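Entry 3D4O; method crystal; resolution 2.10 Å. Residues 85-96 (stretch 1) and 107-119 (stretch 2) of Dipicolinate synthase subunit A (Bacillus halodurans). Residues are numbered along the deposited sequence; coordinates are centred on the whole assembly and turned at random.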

# COMPACT_ATOMS: atom_id res chain seq x y z
N VAL C 85 26.42 16.71 -12.28
CA VAL C 85 26.66 17.76 -11.30
C VAL C 85 26.48 19.12 -11.92
O VAL C 85 27.08 19.45 -12.94
CB VAL C 85 28.06 17.67 -10.63
CG1 VAL C 85 28.23 18.80 -9.64
CG2 VAL C 85 28.23 16.33 -9.92
N LEU C 86 25.61 19.90 -11.28
CA LEU C 86 25.32 21.26 -11.71
C LEU C 86 26.21 22.22 -10.95
O LEU C 86 26.09 22.38 -9.75
CB LEU C 86 23.85 21.60 -11.47
CG LEU C 86 23.41 22.97 -12.00
CD1 LEU C 86 23.62 23.07 -13.51
CD2 LEU C 86 21.97 23.22 -11.67
N THR C 87 27.11 22.86 -11.68
CA THR C 87 28.06 23.78 -11.08
C THR C 87 27.68 25.25 -11.21
O THR C 87 26.71 25.61 -11.87
CB THR C 87 29.44 23.65 -11.73
OG1 THR C 87 29.32 23.93 -13.12
CG2 THR C 87 30.00 22.26 -11.55
N GLU C 88 28.50 26.07 -10.57
CA GLU C 88 28.31 27.52 -10.55
C GLU C 88 28.75 28.07 -11.88
O GLU C 88 28.21 29.05 -12.39
CB GLU C 88 29.14 28.17 -9.44
CG GLU C 88 28.72 27.73 -8.05
CD GLU C 88 29.54 28.38 -6.94
OE1 GLU C 88 30.41 29.24 -7.24
OE2 GLU C 88 29.30 28.01 -5.76
N GLU C 89 29.73 27.37 -12.42
CA GLU C 89 30.36 27.76 -13.67
C GLU C 89 29.34 27.67 -14.78
O GLU C 89 29.27 28.52 -15.64
CB GLU C 89 31.58 26.89 -14.00
N MSE C 90 28.52 26.64 -14.72
CA MSE C 90 27.50 26.42 -15.74
C MSE C 90 26.44 27.50 -15.67
O MSE C 90 26.04 28.07 -16.66
CB MSE C 90 26.83 25.05 -15.53
CG MSE C 90 27.76 23.90 -15.84
SE MSE C 90 27.12 22.13 -15.27
CE MSE C 90 28.82 21.22 -15.66
N ILE C 91 26.04 27.80 -14.45
CA ILE C 91 24.93 28.74 -14.19
C ILE C 91 25.24 30.17 -14.59
O ILE C 91 24.35 30.90 -15.03
CB ILE C 91 24.43 28.59 -12.74
CG1 ILE C 91 23.83 27.20 -12.60
CG2 ILE C 91 23.36 29.62 -12.39
CD1 ILE C 91 23.46 26.80 -11.21
N GLU C 92 26.52 30.54 -14.53
CA GLU C 92 26.98 31.92 -14.83
C GLU C 92 27.07 32.13 -16.33
O GLU C 92 27.20 33.27 -16.81
CB GLU C 92 28.36 32.20 -14.23
CG GLU C 92 29.51 31.77 -15.14
CD GLU C 92 30.82 31.69 -14.45
OE1 GLU C 92 30.89 32.14 -13.28
OE2 GLU C 92 31.75 31.16 -15.08
N LYS C 93 27.09 31.02 -17.06
CA LYS C 93 27.13 31.07 -18.52
C LYS C 93 25.75 31.37 -19.05
O LYS C 93 25.60 31.74 -20.20
CB LYS C 93 27.65 29.79 -19.18
CG LYS C 93 29.15 29.79 -19.53
CD LYS C 93 30.02 29.07 -18.52
CE LYS C 93 29.76 27.56 -18.55
NZ LYS C 93 30.52 26.77 -17.53
N THR C 94 24.73 31.24 -18.20
CA THR C 94 23.35 31.47 -18.64
C THR C 94 23.08 32.97 -18.82
O THR C 94 23.85 33.80 -18.34
CB THR C 94 22.30 30.83 -17.69
OG1 THR C 94 22.32 31.48 -16.42
CG2 THR C 94 22.55 29.32 -17.52
N PRO C 95 22.03 33.32 -19.58
CA PRO C 95 21.69 34.72 -19.70
C PRO C 95 21.15 35.23 -18.39
O PRO C 95 20.69 34.46 -17.54
CB PRO C 95 20.60 34.75 -20.78
CG PRO C 95 20.64 33.42 -21.43
CD PRO C 95 21.19 32.47 -20.43
N ASN C 96 21.22 36.55 -18.24
CA ASN C 96 20.79 37.22 -17.02
C ASN C 96 19.40 36.82 -16.58
O ASN C 96 19.13 36.64 -15.40
CB ASN C 96 20.86 38.75 -17.20
N THR C 107 21.15 24.27 0.83
CA THR C 107 22.18 25.28 1.05
C THR C 107 23.07 25.42 -0.17
O THR C 107 23.36 26.53 -0.62
CB THR C 107 22.99 24.97 2.33
OG1 THR C 107 23.55 23.66 2.23
CG2 THR C 107 22.09 25.01 3.57
N TYR C 108 23.46 24.28 -0.73
CA TYR C 108 24.35 24.28 -1.91
C TYR C 108 23.72 25.00 -3.07
O TYR C 108 24.32 25.86 -3.70
CB TYR C 108 24.64 22.87 -2.41
CG TYR C 108 25.39 22.84 -3.74
CD1 TYR C 108 24.72 22.83 -4.96
CD2 TYR C 108 26.78 22.80 -3.78
CE1 TYR C 108 25.43 22.80 -6.17
CE2 TYR C 108 27.47 22.77 -4.97
CZ TYR C 108 26.80 22.76 -6.16
OH TYR C 108 27.52 22.74 -7.33
N LEU C 109 22.49 24.60 -3.34
CA LEU C 109 21.76 25.16 -4.48
C LEU C 109 21.50 26.63 -4.25
O LEU C 109 21.69 27.46 -5.15
CB LEU C 109 20.46 24.38 -4.76
CG LEU C 109 19.76 24.77 -6.07
CD1 LEU C 109 20.77 24.65 -7.22
CD2 LEU C 109 18.51 23.93 -6.30
N ASN C 110 21.10 26.95 -3.02
CA ASN C 110 20.79 28.34 -2.63
C ASN C 110 22.02 29.22 -2.75
O ASN C 110 21.93 30.42 -3.05
CB ASN C 110 20.25 28.45 -1.20
CG ASN C 110 18.84 27.93 -1.06
OD1 ASN C 110 18.44 27.52 0.04
ND2 ASN C 110 18.08 27.92 -2.15
N GLN C 111 23.17 28.61 -2.51
CA GLN C 111 24.46 29.32 -2.56
C GLN C 111 24.87 29.58 -3.99
O GLN C 111 25.53 30.60 -4.27
CB GLN C 111 25.56 28.53 -1.84
N CYS C 112 24.50 28.68 -4.90
CA CYS C 112 24.89 28.86 -6.31
C CYS C 112 24.16 30.03 -6.87
O CYS C 112 24.72 30.88 -7.55
CB CYS C 112 24.51 27.65 -7.17
SG CYS C 112 25.51 26.17 -6.95
N MSE C 113 22.87 30.03 -6.57
CA MSE C 113 21.94 31.04 -7.06
C MSE C 113 22.33 32.37 -6.54
O MSE C 113 22.27 33.37 -7.25
CB MSE C 113 20.51 30.75 -6.60
CG MSE C 113 19.91 29.49 -7.18
SE MSE C 113 19.96 29.48 -9.11
CE MSE C 113 21.67 28.66 -9.43
N LYS C 114 22.77 32.34 -5.29
CA LYS C 114 23.16 33.55 -4.56
C LYS C 114 24.28 34.22 -5.28
O LYS C 114 24.17 35.35 -5.73
CB LYS C 114 23.60 33.21 -3.13
N LYS C 115 25.35 33.45 -5.43
CA LYS C 115 26.59 33.93 -6.04
C LYS C 115 26.51 34.22 -7.53
O LYS C 115 27.28 35.03 -8.05
CB LYS C 115 27.73 32.93 -5.80
N THR C 116 25.59 33.55 -8.22
CA THR C 116 25.47 33.71 -9.69
C THR C 116 24.41 34.73 -10.05
O THR C 116 24.26 35.13 -11.21
CB THR C 116 25.16 32.38 -10.40
OG1 THR C 116 23.94 31.83 -9.88
CG2 THR C 116 26.32 31.38 -10.21
N ASN C 117 23.71 35.16 -9.01
CA ASN C 117 22.67 36.19 -9.13
C ASN C 117 21.54 35.76 -10.06
O ASN C 117 21.07 36.56 -10.89
CB ASN C 117 23.28 37.52 -9.61
N ARG C 118 21.17 34.49 -9.95
CA ARG C 118 20.07 33.92 -10.74
C ARG C 118 18.86 33.63 -9.86
O ARG C 118 18.99 33.26 -8.69
CB ARG C 118 20.50 32.64 -11.47
CG ARG C 118 21.51 32.86 -12.57
CD ARG C 118 20.90 33.63 -13.73
NE ARG C 118 21.88 33.95 -14.77
CZ ARG C 118 22.77 34.93 -14.67
NH1 ARG C 118 22.83 35.65 -13.56
NH2 ARG C 118 23.62 35.16 -15.65
N THR C 119 17.69 33.83 -10.45
CA THR C 119 16.42 33.61 -9.75
C THR C 119 16.13 32.14 -9.65
O THR C 119 16.33 31.38 -10.58
CB THR C 119 15.26 34.35 -10.44
OG1 THR C 119 15.47 35.76 -10.34
CG2 THR C 119 13.92 33.99 -9.78
O HOH W 1 17.21 35.00 -13.06

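A short helix and a longer one pack side by side at 42°, with a small apolar centre closed at each end by a side chain that hydrogen-bonds to the other stretch: Tyr108 near the start, Arg118 near the finish. Together the stretches bury 579 Å², both sides summed. The axes approach to 9.7 Å, and the nearest CA pairs set the register: CA of Glu88 lies 5.6 Å from CA of Cys112, and CA of Glu92 lies 5.6 Å from CA of Thr116. Cys112 and Thr116, one helical turn apart, both point their CA-to-CB bonds toward the partner.

Ile91, buried, fills the centre with the buried Cys112 and Met113. Its CD1 reaches CE of selenomethionine Met113 at 3.1 Å, a tight contact, while its CG2 lies 3.7 Å from Arg118 CG. Met113 starts out away from the partner, but its flexible chain brings the methyl end back. Thr116 suits the helix-facing side: its OG1 donates to Cys112 O (2.6 Å) within its own helix, and its CG2 rests 3.7 Å from Glu88 O. Glu88, at the exposed margin, contributes its aliphatic part, with CG 3.7 Å from Cys112 SG.

At the first end, Tyr108 OH donates to Leu86 O (2.8 Å), which meets the ring at its edge. Thr87 caps the short helix, its OG1 accepting from Met90 N at 3.2 Å.

At the other end, a Schellman motif with positive phi at Asn117 closes the long helix, and Arg118 follows with its CA-to-CB bond toward the partner. Its guanidinium grips Thr94 twice: NE donates to Thr94 OG1 (3.0 Å) and NH2 to Thr94 O (3.0 Å). Thr94 suits this place because its hydroxyl also donates to Ile91 O (2.5 Å), so one OG1 ties the turn together while accepting from arginine. Asn96 CA covers one guanidinium face, 3.8 Å from Arg118 NH2.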